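Local coordinates for p800 reaction center core protein (Heliobacterium modesticaldum, PDB 5V8K), which forms the homodimeric core of a photosynthetic reaction center, holding bacteriochlorophyll g pigments and, with its second copy, contributing cysteine ligands to a 4Fe-4S cluster, at residues 307-321 / 393-407. Sequence-based numbering, arbitrary orientation.
With GBF (Bacteriochlorophyll g), chain T.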
loop_
_atom_site.group_PDB
_atom_site.type_symbol
_atom_site.label_atom_id
_atom_site.label_comp_id
_atom_site.label_asym_id
_atom_site.label_seq_id
_atom_site.Cartn_x
_atom_site.Cartn_y
_atom_site.Cartn_z
ATOM N N ARG A 307 -32.031 21.792 0.573
ATOM C CA ARG A 307 -30.777 21.525 -0.118
ATOM C C ARG A 307 -30.537 20.033 -0.280
ATOM O O ARG A 307 -29.945 19.603 -1.278
ATOM C CB ARG A 307 -29.616 22.172 0.648
ATOM C CG ARG A 307 -29.570 23.659 0.513
ATOM C CD ARG A 307 -28.706 24.299 1.573
ATOM N NE ARG A 307 -28.499 25.709 1.276
ATOM C CZ ARG A 307 -27.925 26.576 2.095
ATOM N NH1 ARG A 307 -27.493 26.183 3.288
ATOM N NH2 ARG A 307 -27.790 27.842 1.721
ATOM N N CYS A 308 -30.945 19.231 0.707
ATOM C CA CYS A 308 -30.772 17.785 0.613
ATOM C C CYS A 308 -31.645 17.149 -0.467
ATOM O O CYS A 308 -31.505 15.946 -0.716
ATOM C CB CYS A 308 -31.076 17.108 1.943
ATOM S SG CYS A 308 -29.908 17.452 3.261
ATOM N N TYR A 309 -32.545 17.911 -1.097
ATOM C CA TYR A 309 -33.300 17.429 -2.243
ATOM C C TYR A 309 -33.004 18.186 -3.526
ATOM O O TYR A 309 -33.556 17.827 -4.570
ATOM C CB TYR A 309 -34.817 17.501 -1.967
ATOM C CG TYR A 309 -35.280 16.463 -0.973
ATOM C CD1 TYR A 309 -35.621 15.186 -1.387
ATOM C CD2 TYR A 309 -35.371 16.757 0.384
ATOM C CE1 TYR A 309 -36.047 14.221 -0.477
ATOM C CE2 TYR A 309 -35.795 15.806 1.300
ATOM C CZ TYR A 309 -36.124 14.537 0.863
ATOM O OH TYR A 309 -36.546 13.585 1.766
ATOM N N ASP A 310 -32.178 19.224 -3.499
ATOM C CA ASP A 310 -32.032 20.101 -4.653
ATOM C C ASP A 310 -30.757 19.739 -5.409
ATOM O O ASP A 310 -29.656 20.053 -4.959
ATOM C CB ASP A 310 -32.045 21.552 -4.190
ATOM C CG ASP A 310 -31.677 22.523 -5.285
ATOM O OD1 ASP A 310 -31.263 22.087 -6.374
ATOM O OD2 ASP A 310 -31.789 23.739 -5.045
ATOM N N HIS A 311 -30.916 19.106 -6.578
ATOM C CA HIS A 311 -29.764 18.576 -7.304
ATOM C C HIS A 311 -28.884 19.670 -7.874
ATOM O O HIS A 311 -27.668 19.473 -7.999
ATOM C CB HIS A 311 -30.192 17.662 -8.438
ATOM C CG HIS A 311 -30.918 16.432 -7.991
ATOM N ND1 HIS A 311 -30.659 15.797 -6.795
ATOM C CD2 HIS A 311 -31.885 15.709 -8.601
ATOM C CE1 HIS A 311 -31.460 14.748 -6.680
ATOM N NE2 HIS A 311 -32.204 14.671 -7.767
ATOM N N GLU A 312 -29.433 20.835 -8.191
ATOM C CA GLU A 312 -28.555 21.889 -8.674
ATOM C C GLU A 312 -27.712 22.464 -7.531
ATOM O O GLU A 312 -26.534 22.753 -7.721
ATOM C CB GLU A 312 -29.358 22.969 -9.383
ATOM C CG GLU A 312 -28.749 23.387 -10.759
ATOM C CD GLU A 312 -28.677 22.241 -11.843
ATOM O OE1 GLU A 312 -29.330 21.171 -11.672
ATOM O OE2 GLU A 312 -27.964 22.425 -12.878
ATOM N N PHE A 313 -28.288 22.629 -6.335
ATOM C CA PHE A 313 -27.476 23.046 -5.202
ATOM C C PHE A 313 -26.371 22.031 -4.912
ATOM O O PHE A 313 -25.221 22.407 -4.707
ATOM C CB PHE A 313 -28.331 23.254 -3.946
ATOM C CG PHE A 313 -27.503 23.446 -2.720
ATOM C CD1 PHE A 313 -27.066 22.342 -2.001
ATOM C CD2 PHE A 313 -27.106 24.709 -2.314
ATOM C CE1 PHE A 313 -26.254 22.484 -0.876
ATOM C CE2 PHE A 313 -26.294 24.871 -1.187
ATOM C CZ PHE A 313 -25.876 23.750 -0.464
ATOM N N GLN A 314 -26.694 20.742 -4.947
ATOM C CA GLN A 314 -25.726 19.699 -4.647
ATOM C C GLN A 314 -24.518 19.741 -5.578
ATOM O O GLN A 314 -23.362 19.592 -5.133
ATOM C CB GLN A 314 -26.424 18.351 -4.730
ATOM C CG GLN A 314 -27.385 18.120 -3.596
ATOM C CD GLN A 314 -28.229 16.895 -3.820
ATOM O OE1 GLN A 314 -28.617 16.579 -4.965
ATOM N NE2 GLN A 314 -28.526 16.193 -2.739
ATOM N N LYS A 315 -24.761 19.897 -6.880
ATOM C CA LYS A 315 -23.657 19.910 -7.840
ATOM C C LYS A 315 -22.837 21.187 -7.722
ATOM O O LYS A 315 -21.608 21.136 -7.743
ATOM C CB LYS A 315 -24.172 19.745 -9.263
ATOM C CG LYS A 315 -24.942 18.466 -9.519
ATOM C CD LYS A 315 -25.022 18.173 -10.989
ATOM C CE LYS A 315 -26.298 17.521 -11.402
ATOM N NZ LYS A 315 -27.360 18.521 -11.673
ATOM N N LYS A 316 -23.496 22.344 -7.627
ATOM C CA LYS A 316 -22.771 23.605 -7.509
ATOM C C LYS A 316 -21.909 23.611 -6.253
ATOM O O LYS A 316 -20.741 24.011 -6.283
ATOM C CB LYS A 316 -23.741 24.787 -7.453
ATOM C CG LYS A 316 -24.644 24.943 -8.642
ATOM C CD LYS A 316 -25.201 26.355 -8.704
ATOM C CE LYS A 316 -26.360 26.475 -9.686
ATOM N NZ LYS A 316 -27.086 27.787 -9.438
ATOM N N PHE A 317 -22.494 23.198 -5.132
ATOM C CA PHE A 317 -21.779 23.221 -3.871
ATOM C C PHE A 317 -20.640 22.212 -3.862
ATOM O O PHE A 317 -19.507 22.545 -3.499
ATOM C CB PHE A 317 -22.740 22.959 -2.722
ATOM C CG PHE A 317 -22.105 23.113 -1.401
ATOM C CD1 PHE A 317 -22.044 24.340 -0.782
ATOM C CD2 PHE A 317 -21.531 22.029 -0.783
ATOM C CE1 PHE A 317 -21.422 24.468 0.461
ATOM C CE2 PHE A 317 -20.904 22.161 0.438
ATOM C CZ PHE A 317 -20.856 23.381 1.051
ATOM N N LEU A 318 -20.912 20.963 -4.239
ATOM C CA LEU A 318 -19.811 20.010 -4.236
ATOM C C LEU A 318 -18.758 20.369 -5.270
ATOM O O LEU A 318 -17.574 20.165 -5.019
ATOM C CB LEU A 318 -20.298 18.586 -4.460
ATOM C CG LEU A 318 -19.290 17.529 -4.024
ATOM C CD1 LEU A 318 -19.058 17.588 -2.537
ATOM C CD2 LEU A 318 -19.736 16.095 -4.408
ATOM N N ALA A 319 -19.154 20.934 -6.420
ATOM C CA ALA A 319 -18.155 21.344 -7.396
ATOM C C ALA A 319 -17.258 22.427 -6.832
ATOM O O ALA A 319 -16.081 22.511 -7.183
ATOM C CB ALA A 319 -18.829 21.838 -8.702
ATOM N N LEU A 320 -17.812 23.316 -6.031
ATOM C CA LEU A 320 -16.979 24.349 -5.454
ATOM C C LEU A 320 -15.930 23.751 -4.498
ATOM O O LEU A 320 -14.770 24.163 -4.518
ATOM C CB LEU A 320 -17.868 25.367 -4.756
ATOM C CG LEU A 320 -17.081 26.489 -4.080
ATOM C CD1 LEU A 320 -16.321 27.283 -5.138
ATOM C CD2 LEU A 320 -18.019 27.412 -3.338
ATOM N N ILE A 321 -16.318 22.751 -3.695
ATOM C CA ILE A 321 -15.383 22.039 -2.822
ATOM C C ILE A 321 -14.278 21.364 -3.633
ATOM O O ILE A 321 -13.098 21.405 -3.254
ATOM C CB ILE A 321 -16.150 21.019 -1.969
ATOM C CG1 ILE A 321 -17.129 21.735 -1.021
ATOM C CG2 ILE A 321 -15.200 20.137 -1.198
ATOM C CD1 ILE A 321 -16.537 22.917 -0.219
ATOM N N MET A 393 -12.906 17.366 2.664
ATOM C CA MET A 393 -14.271 17.879 2.754
ATOM C C MET A 393 -15.200 17.322 1.662
ATOM O O MET A 393 -16.431 17.449 1.802
ATOM C CB MET A 393 -14.288 19.412 2.659
ATOM C CG MET A 393 -13.877 20.173 3.921
ATOM S SD MET A 393 -14.413 21.906 3.848
ATOM C CE MET A 393 -13.309 22.523 2.584
ATOM N N VAL A 394 -14.668 16.725 0.589
ATOM C CA VAL A 394 -15.541 16.210 -0.488
ATOM C C VAL A 394 -16.429 15.100 0.082
ATOM O O VAL A 394 -17.656 15.218 0.004
ATOM C CB VAL A 394 -14.736 15.739 -1.721
ATOM C CG1 VAL A 394 -15.592 14.947 -2.697
ATOM C CG2 VAL A 394 -14.137 16.965 -2.455
ATOM N N PRO A 395 -15.885 14.031 0.679
ATOM C CA PRO A 395 -16.782 13.065 1.338
ATOM C C PRO A 395 -17.574 13.660 2.505
ATOM O O PRO A 395 -18.711 13.229 2.743
ATOM C CB PRO A 395 -15.850 11.931 1.809
ATOM C CG PRO A 395 -14.460 12.473 1.745
ATOM C CD PRO A 395 -14.487 13.592 0.692
ATOM N N MET A 396 -17.042 14.668 3.201
ATOM C CA MET A 396 -17.755 15.258 4.336
ATOM C C MET A 396 -19.033 15.966 3.892
ATOM O O MET A 396 -20.090 15.820 4.521
ATOM C CB MET A 396 -16.849 16.225 5.097
ATOM C CG MET A 396 -15.636 15.553 5.699
ATOM S SD MET A 396 -14.514 16.682 6.561
ATOM C CE MET A 396 -15.570 17.041 7.922
ATOM N N TRP A 397 -18.953 16.759 2.823
ATOM C CA TRP A 397 -20.156 17.450 2.387
ATOM C C TRP A 397 -21.130 16.509 1.683
ATOM O O TRP A 397 -22.335 16.774 1.683
ATOM C CB TRP A 397 -19.820 18.653 1.515
ATOM C CG TRP A 397 -19.248 19.777 2.334
ATOM C CD1 TRP A 397 -17.954 20.216 2.327
ATOM C CD2 TRP A 397 -19.941 20.602 3.287
ATOM N NE1 TRP A 397 -17.802 21.261 3.187
ATOM C CE2 TRP A 397 -19.005 21.532 3.788
ATOM C CE3 TRP A 397 -21.258 20.656 3.756
ATOM C CZ2 TRP A 397 -19.330 22.479 4.772
ATOM C CZ3 TRP A 397 -21.591 21.632 4.718
ATOM C CH2 TRP A 397 -20.619 22.520 5.215
ATOM N N ARG A 398 -20.654 15.367 1.191
ATOM C CA ARG A 398 -21.574 14.355 0.680
ATOM C C ARG A 398 -22.350 13.656 1.808
ATOM O O ARG A 398 -23.537 13.352 1.641
ATOM C CB ARG A 398 -20.797 13.354 -0.181
ATOM C CG ARG A 398 -20.305 13.950 -1.535
ATOM C CD ARG A 398 -19.357 13.001 -2.226
ATOM N NE ARG A 398 -20.024 11.807 -2.731
ATOM C CZ ARG A 398 -19.439 10.932 -3.548
ATOM N NH1 ARG A 398 -18.200 11.147 -3.943
ATOM N NH2 ARG A 398 -20.100 9.877 -4.037
ATOM N N MET A 399 -21.704 13.392 2.960
ATOM C CA MET A 399 -22.414 12.942 4.162
ATOM C C MET A 399 -23.582 13.850 4.463
ATOM O O MET A 399 -24.705 13.389 4.706
ATOM C CB MET A 399 -21.478 12.919 5.393
ATOM C CG MET A 399 -20.619 11.703 5.568
ATOM S SD MET A 399 -19.796 11.660 7.233
ATOM C CE MET A 399 -18.494 12.869 7.131
ATOM N N VAL A 400 -23.326 15.158 4.436
ATOM C CA VAL A 400 -24.312 16.152 4.842
ATOM C C VAL A 400 -25.461 16.242 3.843
ATOM O O VAL A 400 -26.627 16.308 4.239
ATOM C CB VAL A 400 -23.627 17.514 5.026
ATOM C CG1 VAL A 400 -24.663 18.598 5.312
ATOM C CG2 VAL A 400 -22.593 17.431 6.142
ATOM N N PHE A 401 -25.159 16.274 2.531
ATOM C CA PHE A 401 -26.149 16.671 1.526
ATOM C C PHE A 401 -26.523 15.600 0.495
ATOM O O PHE A 401 -27.535 15.778 -0.207
ATOM C CB PHE A 401 -25.660 17.915 0.766
ATOM C CG PHE A 401 -25.693 19.179 1.573
ATOM C CD1 PHE A 401 -26.856 19.588 2.215
ATOM C CD2 PHE A 401 -24.565 19.961 1.688
ATOM C CE1 PHE A 401 -26.901 20.772 2.964
ATOM C CE2 PHE A 401 -24.580 21.140 2.436
ATOM C CZ PHE A 401 -25.747 21.544 3.090
ATOM N N PHE A 402 -25.773 14.503 0.392
ATOM C CA PHE A 402 -26.040 13.447 -0.575
ATOM C C PHE A 402 -26.590 12.151 0.026
ATOM O O PHE A 402 -26.688 11.148 -0.689
ATOM C CB PHE A 402 -24.759 13.105 -1.349
ATOM C CG PHE A 402 -24.341 14.129 -2.381
ATOM C CD1 PHE A 402 -24.192 15.469 -2.052
ATOM C CD2 PHE A 402 -24.006 13.723 -3.666
ATOM C CE1 PHE A 402 -23.777 16.383 -3.005
ATOM C CE2 PHE A 402 -23.577 14.635 -4.603
ATOM C CZ PHE A 402 -23.455 15.966 -4.273
ATOM N N SER A 403 -26.919 12.116 1.311
ATOM C CA SER A 403 -27.145 10.835 1.969
ATOM C C SER A 403 -28.594 10.366 1.910
ATOM O O SER A 403 -28.869 9.205 2.206
ATOM C CB SER A 403 -26.665 10.910 3.424
ATOM O OG SER A 403 -25.242 10.860 3.452
ATOM N N LYS A 404 -29.510 11.209 1.456
ATOM C CA LYS A 404 -30.882 10.805 1.198
ATOM C C LYS A 404 -31.154 10.684 -0.301
ATOM O O LYS A 404 -31.547 9.617 -0.782
ATOM C CB LYS A 404 -31.822 11.818 1.838
ATOM C CG LYS A 404 -33.297 11.542 1.610
ATOM C CD LYS A 404 -33.755 10.361 2.402
ATOM C CE LYS A 404 -35.282 10.394 2.544
ATOM N NZ LYS A 404 -35.720 9.288 3.408
ATOM N N VAL A 405 -30.978 11.774 -1.051
ATOM C CA VAL A 405 -31.054 11.717 -2.501
ATOM C C VAL A 405 -29.870 12.478 -3.075
ATOM O O VAL A 405 -29.227 13.294 -2.404
ATOM C CB VAL A 405 -32.390 12.261 -3.060
ATOM C CG1 VAL A 405 -33.570 11.479 -2.519
ATOM C CG2 VAL A 405 -32.565 13.720 -2.731
ATOM N N SER A 406 -29.533 12.139 -4.307
ATOM C CA SER A 406 -28.439 12.775 -5.012
ATOM C C SER A 406 -28.744 12.744 -6.488
ATOM O O SER A 406 -29.701 12.069 -6.925
ATOM C CB SER A 406 -27.104 12.077 -4.721
ATOM O OG SER A 406 -27.057 10.842 -5.402
ATOM N N PRO A 407 -27.997 13.467 -7.312
ATOM C CA PRO A 407 -28.206 13.353 -8.756
ATOM C C PRO A 407 -28.039 11.921 -9.236
ATOM O O PRO A 407 -28.709 11.519 -10.191
ATOM C CB PRO A 407 -27.153 14.297 -9.347
ATOM C CG PRO A 407 -26.772 15.208 -8.225
ATOM C CD PRO A 407 -26.978 14.481 -6.970
HETATM MG MG GBF T . -20.109 22.295 10.997
HETATM C CHA GBF T . -23.499 22.317 11.905
HETATM C CHB GBF T . -20.844 20.206 8.543
HETATM C CHC GBF T . -16.912 22.917 9.985
HETATM C CHD GBF T . -19.595 24.657 13.701
HETATM N NA GBF T . -21.782 21.456 10.357
HETATM C C1A GBF T . -23.065 21.526 10.717
HETATM C C2A GBF T . -24.116 20.934 9.847
HETATM C C3A GBF T . -23.189 19.910 9.183
HETATM C C4A GBF T . -21.857 20.563 9.376
HETATM C CMA GBF T . -23.204 18.538 9.847
HETATM C CAA GBF T . -24.794 21.982 8.931
HETATM C CBA GBF T . -23.876 22.558 7.854
HETATM C CGA GBF T . -24.681 23.492 6.975
HETATM O O1A GBF T . -25.754 23.124 6.508
HETATM O O2A GBF T . -23.909 24.486 6.251
HETATM N NB GBF T . -19.056 21.766 9.328
HETATM C C1B GBF T . -19.460 20.766 8.507
HETATM C C2B GBF T . -18.464 20.547 7.585
HETATM C C3B GBF T . -17.381 21.314 7.978
HETATM C C4B GBF T . -17.749 21.983 9.169
HETATM C CMB GBF T . -18.560 19.641 6.375
HETATM C CAB GBF T . -16.158 21.325 7.165
HETATM C CBB GBF T . -15.168 22.190 7.192
HETATM N NC GBF T . -18.631 23.526 11.698
HETATM C C1C GBF T . -17.401 23.621 11.201
HETATM C C2C GBF T . -16.290 24.400 11.815
HETATM C C3C GBF T . -17.228 24.878 12.820
HETATM C C4C GBF T . -18.511 24.352 12.763
HETATM C CMC GBF T . -15.273 23.416 12.449
HETATM C CAC GBF T . -16.781 25.817 13.868
HETATM C CBC GBF T . -15.371 26.355 13.869
HETATM N ND GBF T . -21.133 23.296 12.421
HETATM C C1D GBF T . -20.942 24.121 13.449
HETATM C C2D GBF T . -22.167 24.541 14.429
HETATM C C3D GBF T . -23.043 23.764 13.663
HETATM C C4D GBF T . -22.498 23.050 12.552
HETATM C CMD GBF T . -22.328 25.411 15.620
HETATM C CAD GBF T . -24.506 23.546 13.634
HETATM O OBD GBF T . -25.427 23.787 14.484
HETATM C CBD GBF T . -24.803 22.505 12.583
HETATM C CGD GBF T . -25.239 21.177 13.131
HETATM O O1D GBF T . -24.454 20.289 13.418
HETATM O O2D GBF T . -26.623 20.893 13.364
HETATM C CED GBF T . -26.909 20.247 14.604
HETATM C C1 GBF T . -24.360 25.127 5.062
HETATM C C2 GBF T . -23.113 25.493 4.297
HETATM C C3 GBF T . -22.364 26.560 4.614
HETATM C C4 GBF T . -22.739 27.469 5.745
HETATM C C5 GBF T . -21.112 26.855 3.817
HETATM O O HOH W 1 -29.731 13.994 0.597
#
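F401 takes the edge of F313 over one ring face (planes at 77°) and turns its own edge to the face of F317, within an aromatic cluster joining two antiparallel helices, 311-321 and 393-401, whose axes approach to 9.7 Å. C308 SG lies at the F401 rim, 3.9 Å from CD1, a sulfur-aromatic contact. F317 continues the cluster: its CE2 comes within 3.4 Å of W397 CD2, an edge-to-face pair, while the methyl CMB of bacteriochlorophyll g covers the opposite indole face, 3.2 Å from CE2 of W397. Replacing W397 by an alanine would probably leave a gap between F317 and the pigment methyl. L318, with CG anti to the backbone N (chi1 -161°), brings CD2 against both R398 CG and the F402 ring, 3.7 Å from CZ of F402. The R398 guanidinium reaches the second subunit, where NH2 bonds to S545 O and forms a salt bridge with E548. Q314, in the first turn of helix 311-321, has its amide held at both ends: OE1 accepts a nearly straight bond from H311 ND1 (176°), and NE2 donates to F401 O at 2.8 Å and, beyond that helix end, to V405 O at 3.0 Å.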